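Long-range contacts in ribonuclease (Nicotiana glutinosa, PDB 1IYB), which probably cleaves RNA as a plant ribonuclease of the T2 family and holds a guanine nucleotide in its base-binding site: residues A[17-23]-A[204-208]; A[40-45]-A[117-122]; A[56-62]-A[100-106]. All blocks are in the same frame, centred on the assembly; numbering follows the deposited sequence.

Contact 1 (A[17-23]-A[204-208]); sequences WPGSYCD and EFPTF. With 5GP (guanosine-5'-monophosphate), chain C.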
# COMPACT_ATOMS: atom_id res chain seq x y z
N TRP A 17 10.57 10.07 16.34
CA TRP A 17 11.66 10.39 17.25
C TRP A 17 12.93 9.79 16.66
O TRP A 17 13.05 8.57 16.54
CB TRP A 17 11.40 9.79 18.64
CG TRP A 17 12.54 10.06 19.56
CD1 TRP A 17 13.35 9.13 20.17
CD2 TRP A 17 13.06 11.34 19.93
NE1 TRP A 17 14.34 9.76 20.88
CE2 TRP A 17 14.19 11.11 20.75
CE3 TRP A 17 12.69 12.66 19.65
CZ2 TRP A 17 14.95 12.16 21.29
CZ3 TRP A 17 13.44 13.70 20.18
CH2 TRP A 17 14.56 13.45 20.99
N PRO A 18 13.89 10.63 16.27
CA PRO A 18 15.13 10.11 15.69
C PRO A 18 15.88 9.09 16.54
O PRO A 18 16.49 8.16 16.01
CB PRO A 18 15.95 11.38 15.41
CG PRO A 18 15.40 12.38 16.38
CD PRO A 18 13.92 12.10 16.34
N GLY A 19 15.83 9.26 17.86
CA GLY A 19 16.51 8.31 18.73
C GLY A 19 15.98 6.89 18.62
O GLY A 19 16.70 5.93 18.90
N SER A 20 14.72 6.75 18.21
CA SER A 20 14.11 5.43 18.08
C SER A 20 14.20 4.88 16.66
O SER A 20 14.02 3.68 16.43
CB SER A 20 12.64 5.49 18.51
OG SER A 20 12.56 5.69 19.91
N TYR A 21 14.45 5.75 15.70
CA TYR A 21 14.59 5.30 14.32
C TYR A 21 16.02 4.80 14.12
O TYR A 21 16.27 3.92 13.30
CB TYR A 21 14.32 6.44 13.34
CG TYR A 21 14.32 6.01 11.89
CD1 TYR A 21 13.15 5.57 11.28
CD2 TYR A 21 15.49 6.03 11.13
CE1 TYR A 21 13.13 5.16 9.94
CE2 TYR A 21 15.49 5.62 9.79
CZ TYR A 21 14.31 5.19 9.21
OH TYR A 21 14.29 4.81 7.89
N CYS A 22 16.93 5.36 14.90
CA CYS A 22 18.35 5.05 14.79
C CYS A 22 19.00 4.05 15.74
O CYS A 22 20.20 3.81 15.64
CB CYS A 22 19.15 6.35 14.86
SG CYS A 22 19.07 7.37 13.36
N ASP A 23 18.23 3.45 16.64
CA ASP A 23 18.83 2.50 17.58
C ASP A 23 18.31 1.07 17.43
O ASP A 23 18.33 0.29 18.39
CB ASP A 23 18.61 2.98 19.01
CG ASP A 23 17.15 2.95 19.42
OD1 ASP A 23 16.30 2.79 18.53
OD2 ASP A 23 16.87 3.11 20.63
N GLU A 204 10.54 3.09 26.72
CA GLU A 204 11.76 3.89 26.77
C GLU A 204 11.69 5.09 25.82
O GLU A 204 11.07 5.02 24.77
CB GLU A 204 12.97 3.03 26.39
CG GLU A 204 14.23 3.85 26.15
CD GLU A 204 15.36 3.05 25.51
OE1 GLU A 204 15.10 2.34 24.51
OE2 GLU A 204 16.50 3.14 26.00
N PHE A 205 12.34 6.18 26.23
CA PHE A 205 12.42 7.40 25.42
C PHE A 205 13.94 7.56 25.28
O PHE A 205 14.57 8.28 26.04
CB PHE A 205 11.80 8.58 26.18
CG PHE A 205 11.58 9.82 25.34
CD1 PHE A 205 11.76 9.80 23.96
CD2 PHE A 205 11.16 11.00 25.95
CE1 PHE A 205 11.54 10.95 23.20
CE2 PHE A 205 10.94 12.16 25.19
CZ PHE A 205 11.13 12.13 23.81
N PRO A 206 14.53 6.86 24.29
CA PRO A 206 15.98 6.89 24.04
C PRO A 206 16.59 8.23 23.68
O PRO A 206 15.97 9.07 23.03
CB PRO A 206 16.14 5.87 22.92
CG PRO A 206 14.89 6.03 22.14
CD PRO A 206 13.84 6.11 23.23
N THR A 207 17.83 8.43 24.12
CA THR A 207 18.54 9.66 23.82
C THR A 207 18.90 9.61 22.34
O THR A 207 18.92 8.54 21.74
CB THR A 207 19.86 9.74 24.61
OG1 THR A 207 20.74 8.70 24.16
CG2 THR A 207 19.61 9.56 26.10
N PHE A 208 19.18 10.77 21.75
CA PHE A 208 19.58 10.82 20.36
C PHE A 208 20.87 11.62 20.27
O PHE A 208 20.85 12.79 20.69
CB PHE A 208 18.51 11.47 19.48
CG PHE A 208 18.90 11.56 18.03
CD1 PHE A 208 19.21 10.41 17.31
CD2 PHE A 208 18.98 12.79 17.39
CE1 PHE A 208 19.60 10.49 15.97
CE2 PHE A 208 19.37 12.88 16.05
CZ PHE A 208 19.68 11.73 15.34
OXT PHE A 208 21.88 11.06 19.80
P 5GP C . 4.91 6.05 4.89
O1P 5GP C . 3.75 5.35 4.33
O2P 5GP C . 4.78 7.56 4.77
O3P 5GP C . 5.15 5.62 6.38
O5' 5GP C . 6.32 5.66 4.15
C5' 5GP C . 7.62 6.12 4.67
C4' 5GP C . 8.84 5.65 3.84
O4' 5GP C . 9.73 6.85 3.70
C3' 5GP C . 9.78 4.59 4.40
O3' 5GP C . 9.36 3.26 4.15
C2' 5GP C . 11.13 4.88 3.74
O2' 5GP C . 11.27 4.22 2.47
C1' 5GP C . 11.13 6.40 3.62
N9 5GP C . 12.01 7.21 4.51
C8 5GP C . 13.08 8.02 4.18
N7 5GP C . 13.60 8.70 5.18
C5 5GP C . 12.80 8.30 6.26
C6 5GP C . 12.88 8.70 7.64
O6 5GP C . 13.67 9.48 8.15
N1 5GP C . 11.88 8.06 8.43
C2 5GP C . 10.95 7.15 7.92
N2 5GP C . 10.10 6.67 8.85
N3 5GP C . 10.87 6.77 6.63
C4 5GP C . 11.83 7.39 5.86
O HOH W 1 18.98 6.14 20.52
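Trp17 lays one face of its indole over the edge of the Phe205 ring, an edge-to-face pair with the five-membered ring and the Phe205 ring 4.9 Å apart between centroids and their planes at 63°. The indole edge does the polar work: Trp17 NE1 donates to Pro206 O at 2.8 Å, pinning the C-terminal tail to the residue that N-caps helix 18-21. Further along, Phe208 turns its ring face to Pro18, whose CB lies 3.6 Å from the ring centroid, almost on the normal, a CH-pi contact. Between these two anchors the tail runs close over Gly19, where a CB would collide with Pro206 O and Thr207 O; a water joins Gly19 O (2.8 Å) to Thr207 O (2.7 Å). Tyr21 points its ring the other way, face on to the guanine. The terminal carboxylate is held by Lys35 and Ser38, and the contact packs on strand 172-182 through Ser20 and Pro206 and on strand 142-144 through Phe205, which meets Tyr143.

Contact 2 (A[40-45]-A[117-122]); sequences FGIHGL and KALDLK. With 5GP (guanosine-5'-monophosphate), chain C.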
# COMPACT_ATOMS: atom_id res chain seq x y z
N PHE A 40 11.71 15.91 17.65
CA PHE A 40 10.93 15.04 16.79
C PHE A 40 11.01 15.66 15.39
O PHE A 40 11.17 16.87 15.25
CB PHE A 40 9.46 14.98 17.22
CG PHE A 40 9.21 14.09 18.40
CD1 PHE A 40 9.49 14.52 19.69
CD2 PHE A 40 8.68 12.81 18.22
CE1 PHE A 40 9.25 13.70 20.79
CE2 PHE A 40 8.44 11.98 19.31
CZ PHE A 40 8.72 12.42 20.60
N GLY A 41 10.91 14.82 14.37
CA GLY A 41 10.93 15.31 13.00
C GLY A 41 9.64 14.90 12.33
O GLY A 41 9.00 13.94 12.76
N ILE A 42 9.23 15.62 11.30
CA ILE A 42 8.01 15.29 10.58
C ILE A 42 8.18 14.00 9.79
O ILE A 42 9.23 13.77 9.19
CB ILE A 42 7.64 16.39 9.55
CG1 ILE A 42 7.38 17.72 10.26
CG2 ILE A 42 6.42 15.96 8.73
CD1 ILE A 42 7.29 18.90 9.32
N HIS A 43 7.18 13.12 9.83
CA HIS A 43 7.24 11.93 9.01
C HIS A 43 6.33 12.30 7.83
O HIS A 43 6.75 12.27 6.68
CB HIS A 43 6.70 10.68 9.73
CG HIS A 43 6.82 9.43 8.91
ND1 HIS A 43 6.73 8.17 9.47
CD2 HIS A 43 7.00 9.25 7.58
CE1 HIS A 43 6.86 7.26 8.51
NE2 HIS A 43 7.02 7.89 7.36
N GLY A 44 5.09 12.69 8.14
CA GLY A 44 4.17 13.11 7.09
C GLY A 44 2.78 13.48 7.56
O GLY A 44 2.45 13.35 8.74
N LEU A 45 1.97 13.96 6.61
CA LEU A 45 0.57 14.35 6.84
C LEU A 45 -0.19 13.31 6.01
O LEU A 45 -0.17 13.35 4.77
CB LEU A 45 0.32 15.77 6.33
CG LEU A 45 -1.05 16.40 6.61
CD1 LEU A 45 -1.34 16.40 8.11
CD2 LEU A 45 -1.07 17.82 6.07
N LYS A 117 1.41 23.27 5.43
CA LYS A 117 0.55 22.85 6.53
C LYS A 117 1.32 21.95 7.49
O LYS A 117 1.21 22.09 8.71
CB LYS A 117 -0.69 22.12 6.01
CG LYS A 117 -1.65 21.67 7.11
CD LYS A 117 -2.27 22.85 7.84
CE LYS A 117 -3.16 22.38 8.97
NZ LYS A 117 -3.91 23.51 9.60
N ALA A 118 2.10 21.02 6.94
CA ALA A 118 2.88 20.11 7.77
C ALA A 118 3.86 20.90 8.63
O ALA A 118 4.05 20.61 9.81
CB ALA A 118 3.63 19.12 6.89
N LEU A 119 4.50 21.90 8.03
CA LEU A 119 5.46 22.73 8.75
C LEU A 119 4.79 23.55 9.84
O LEU A 119 5.33 23.71 10.93
CB LEU A 119 6.19 23.67 7.77
CG LEU A 119 7.21 22.99 6.85
CD1 LEU A 119 7.71 24.00 5.83
CD2 LEU A 119 8.37 22.45 7.68
N ASP A 120 3.60 24.07 9.54
CA ASP A 120 2.87 24.87 10.52
C ASP A 120 2.41 24.00 11.69
O ASP A 120 2.46 24.43 12.84
CB ASP A 120 1.69 25.58 9.85
CG ASP A 120 2.13 26.75 8.96
OD1 ASP A 120 1.28 27.33 8.25
OD2 ASP A 120 3.33 27.10 8.98
N LEU A 121 1.96 22.78 11.39
CA LEU A 121 1.53 21.86 12.44
C LEU A 121 2.72 21.49 13.32
O LEU A 121 2.59 21.36 14.54
CB LEU A 121 0.93 20.59 11.81
CG LEU A 121 -0.49 20.73 11.26
CD1 LEU A 121 -0.80 19.56 10.34
CD2 LEU A 121 -1.48 20.80 12.42
N LYS A 122 3.89 21.35 12.70
CA LYS A 122 5.11 21.00 13.41
C LYS A 122 5.46 22.07 14.44
O LYS A 122 5.80 21.77 15.59
CB LYS A 122 6.26 20.82 12.41
CG LYS A 122 7.63 20.49 12.99
CD LYS A 122 7.63 19.17 13.72
CE LYS A 122 9.05 18.64 13.91
NZ LYS A 122 9.94 19.60 14.62
P 5GP C . 4.91 6.05 4.89
O1P 5GP C . 3.75 5.35 4.33
O2P 5GP C . 4.78 7.56 4.77
O3P 5GP C . 5.15 5.62 6.38
O5' 5GP C . 6.32 5.66 4.15
C5' 5GP C . 7.62 6.12 4.67
C4' 5GP C . 8.84 5.65 3.84
O4' 5GP C . 9.73 6.85 3.70
C3' 5GP C . 9.78 4.59 4.40
O3' 5GP C . 9.36 3.26 4.15
C2' 5GP C . 11.13 4.88 3.74
O2' 5GP C . 11.27 4.22 2.47
C1' 5GP C . 11.13 6.40 3.62
N9 5GP C . 12.01 7.21 4.51
C8 5GP C . 13.08 8.02 4.18
N7 5GP C . 13.60 8.70 5.18
C5 5GP C . 12.80 8.30 6.26
C6 5GP C . 12.88 8.70 7.64
O6 5GP C . 13.67 9.48 8.15
N1 5GP C . 11.88 8.06 8.43
C2 5GP C . 10.95 7.15 7.92
N2 5GP C . 10.10 6.67 8.85
N3 5GP C . 10.87 6.77 6.63
C4 5GP C . 11.83 7.39 5.86
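Ile42 and Leu45 are the two strand residues that carry this packing, both aiming CA-to-CB at the helix. Ile42, with chi1 m and chi2 t, extends CD1 to 3.7 Å from Ala118 O and 4.1 Å from Leu119 CD2. Leu45 takes the t,p rotamer, which sends CD1 to 3.9 Å from Leu121 CD1 and CD2 to 4.0 Å from Lys117 CG. The small Ala118 lets the backbones approach, its CA 6.3 Å from Leu45 CA. Lys122 is not extended: its t,p,t,p chain lays CD 3.8 Å from Ile42 CG1 and folds NZ back to Phe40 O, a weak hydrogen bond of 3.1 Å. His43 makes no contact with the helix; its NE2 lies 3.1 Å from O3P of the nucleotide, so the strand presents apolar residues to the core and a histidine to the pocket. A classic beta bulge, His43 and Gly44 opposite Val14, interrupts the regular strand between Ile42 and Leu45. The axes of helix 117-122 and strand 41-45 pass 8.9 Å apart, their N-to-C directions at 125°; they belong to helix 111-124 and the outermost sheet strand 41-48. Leu121 reaches on to strands 10-16 and 172-182, while Leu119 packs on helix 73-79.

Contact 3 (A[56-62]-A[100-106]); sequences SNCDSNS and KHGTCAE. With 5GP (guanosine-5'-monophosphate), chain C.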
# COMPACT_ATOMS: atom_id res chain seq x y z
N SER A 56 -3.82 5.67 -0.83
CA SER A 56 -2.39 5.88 -1.06
C SER A 56 -2.07 5.92 -2.55
O SER A 56 -2.71 5.22 -3.34
CB SER A 56 -1.55 4.79 -0.37
OG SER A 56 -1.91 3.49 -0.81
N ASN A 57 -1.09 6.74 -2.92
CA ASN A 57 -0.64 6.92 -4.30
C ASN A 57 -1.83 7.23 -5.19
O ASN A 57 -2.12 6.51 -6.15
CB ASN A 57 0.06 5.65 -4.80
CG ASN A 57 1.21 5.23 -3.92
OD1 ASN A 57 1.19 4.16 -3.32
ND2 ASN A 57 2.23 6.08 -3.83
N CYS A 58 -2.50 8.33 -4.89
CA CYS A 58 -3.71 8.74 -5.58
C CYS A 58 -3.65 9.45 -6.93
O CYS A 58 -4.68 9.54 -7.60
CB CYS A 58 -4.56 9.57 -4.61
SG CYS A 58 -5.07 8.65 -3.12
N ASP A 59 -2.49 9.96 -7.34
CA ASP A 59 -2.43 10.66 -8.62
C ASP A 59 -1.06 10.59 -9.28
O ASP A 59 -0.16 11.38 -8.99
CB ASP A 59 -2.82 12.13 -8.44
CG ASP A 59 -3.14 12.82 -9.77
OD1 ASP A 59 -2.73 12.30 -10.83
OD2 ASP A 59 -3.80 13.88 -9.74
N SER A 60 -0.91 9.64 -10.20
CA SER A 60 0.35 9.44 -10.91
C SER A 60 0.75 10.62 -11.79
O SER A 60 1.90 10.72 -12.21
CB SER A 60 0.27 8.18 -11.77
OG SER A 60 -0.73 8.33 -12.76
N ASN A 61 -0.20 11.51 -12.07
CA ASN A 61 0.10 12.65 -12.92
C ASN A 61 0.37 13.93 -12.15
O ASN A 61 0.37 15.03 -12.71
CB ASN A 61 -1.03 12.85 -13.94
CG ASN A 61 -1.05 11.74 -14.97
OD1 ASN A 61 -0.04 11.50 -15.64
ND2 ASN A 61 -2.17 11.04 -15.09
N SER A 62 0.62 13.77 -10.85
CA SER A 62 0.94 14.88 -9.98
C SER A 62 2.25 14.55 -9.27
O SER A 62 2.28 14.40 -8.05
CB SER A 62 -0.17 15.12 -8.96
OG SER A 62 0.19 16.14 -8.05
N LYS A 100 2.79 9.46 -2.16
CA LYS A 100 1.98 8.44 -1.50
C LYS A 100 0.80 9.00 -0.72
O LYS A 100 -0.30 8.43 -0.74
CB LYS A 100 2.84 7.61 -0.54
CG LYS A 100 2.04 6.55 0.23
CD LYS A 100 2.93 5.67 1.10
CE LYS A 100 2.11 4.57 1.78
NZ LYS A 100 2.95 3.66 2.62
N HIS A 101 1.01 10.13 -0.04
CA HIS A 101 -0.04 10.72 0.79
C HIS A 101 -0.62 12.06 0.32
O HIS A 101 -1.84 12.24 0.27
CB HIS A 101 0.50 10.88 2.21
CG HIS A 101 0.86 9.59 2.88
ND1 HIS A 101 -0.09 8.67 3.27
CD2 HIS A 101 2.06 9.06 3.24
CE1 HIS A 101 0.51 7.64 3.85
NE2 HIS A 101 1.81 7.85 3.84
N GLY A 102 0.25 13.01 -0.01
CA GLY A 102 -0.21 14.31 -0.46
C GLY A 102 -1.19 14.28 -1.62
O GLY A 102 -2.19 15.01 -1.63
N THR A 103 -0.91 13.44 -2.61
CA THR A 103 -1.79 13.35 -3.77
C THR A 103 -3.21 12.94 -3.39
O THR A 103 -4.16 13.23 -4.13
CB THR A 103 -1.25 12.33 -4.79
OG1 THR A 103 -1.11 11.05 -4.16
CG2 THR A 103 0.11 12.79 -5.33
N CYS A 104 -3.36 12.28 -2.25
CA CYS A 104 -4.68 11.84 -1.81
C CYS A 104 -5.49 12.95 -1.16
O CYS A 104 -6.63 12.74 -0.74
CB CYS A 104 -4.55 10.64 -0.87
SG CYS A 104 -3.76 9.19 -1.66
N ALA A 105 -4.90 14.15 -1.08
CA ALA A 105 -5.59 15.30 -0.50
C ALA A 105 -5.43 16.50 -1.43
O ALA A 105 -5.55 17.65 -1.00
CB ALA A 105 -5.00 15.63 0.88
N GLU A 106 -5.16 16.21 -2.71
CA GLU A 106 -4.98 17.23 -3.74
C GLU A 106 -6.09 18.27 -3.84
O GLU A 106 -5.85 19.40 -4.25
CB GLU A 106 -4.85 16.57 -5.12
CG GLU A 106 -3.50 16.01 -5.44
CD GLU A 106 -3.46 15.38 -6.82
OE1 GLU A 106 -2.36 15.07 -7.29
OE2 GLU A 106 -4.54 15.19 -7.43
P 5GP C . 4.91 6.05 4.89
O1P 5GP C . 3.75 5.35 4.33
O2P 5GP C . 4.78 7.56 4.77
O3P 5GP C . 5.15 5.62 6.38
O5' 5GP C . 6.32 5.66 4.15
C5' 5GP C . 7.62 6.12 4.67
C4' 5GP C . 8.84 5.65 3.84
O4' 5GP C . 9.73 6.85 3.70
C3' 5GP C . 9.78 4.59 4.40
O3' 5GP C . 9.36 3.26 4.15
C2' 5GP C . 11.13 4.88 3.74
O2' 5GP C . 11.27 4.22 2.47
C1' 5GP C . 11.13 6.40 3.62
N9 5GP C . 12.01 7.21 4.51
C8 5GP C . 13.08 8.02 4.18
N7 5GP C . 13.60 8.70 5.18
C5 5GP C . 12.80 8.30 6.26
C6 5GP C . 12.88 8.70 7.64
O6 5GP C . 13.67 9.48 8.15
N1 5GP C . 11.88 8.06 8.43
C2 5GP C . 10.95 7.15 7.92
N2 5GP C . 10.10 6.67 8.85
N3 5GP C . 10.87 6.77 6.63
C4 5GP C . 11.83 7.39 5.86
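A disulfide-braced loop stands behind the phosphate end of the nucleotide pocket, at the C-terminal end of helix 91-102. Cys58 SG and Cys104 SG are bonded at 2.0 Å with chi3 of 90°, the relaxed value. Beside the disulfide, Asn57 N donates to Lys100 O at 2.9 Å, and Ser56 CA makes a CA-H...O contact with Lys100 O at 3.3 Å. Cys58 N forms a weak hydrogen bond to Thr103 OG1, 3.1 Å away, a hydroxyl whose stronger hydrogen bond is to Glu99 O. Asp59 opens a type I turn to Ser62, and its OD1 accepts from Asn61 N at 2.9 Å in an Asx turn. Ser56 OG meets Ser56 OG of the second subunit. On the pocket side, Lys100 NZ lies 2.5 Å from the nucleotide's O1P and His101 NE2 3.2 Å from it. A disulfide, one backbone hydrogen bond and a weak one to a hydroxyl thus fasten the loop to the helix and the 3-10 segment after it, leaving the lysine and histidine side chains to bind phosphate.

From the N terminus, strand 10-16 leads into 17-23, the start of contact 1, whose partner is the C-terminal tail; this contact therefore closes nearly the whole chain. Within that span, strand 41-48 opens contact 2, which closes on helix 111-124. Contact 3 lies inside this second loop, joining 56-62 to the end of helix 91-102, so the three are concentric and none cross. Contacts 1 and 2 touch through Phe40, which packs on Trp17 and Phe205; contacts 2 and 3 touch where Leu45 O meets His101 CB. Contacts 1 and 3, their centres about 30 Å apart, do not touch, but both reach the nucleotide: Tyr21 at its base, Lys100 and His101 at its phosphate.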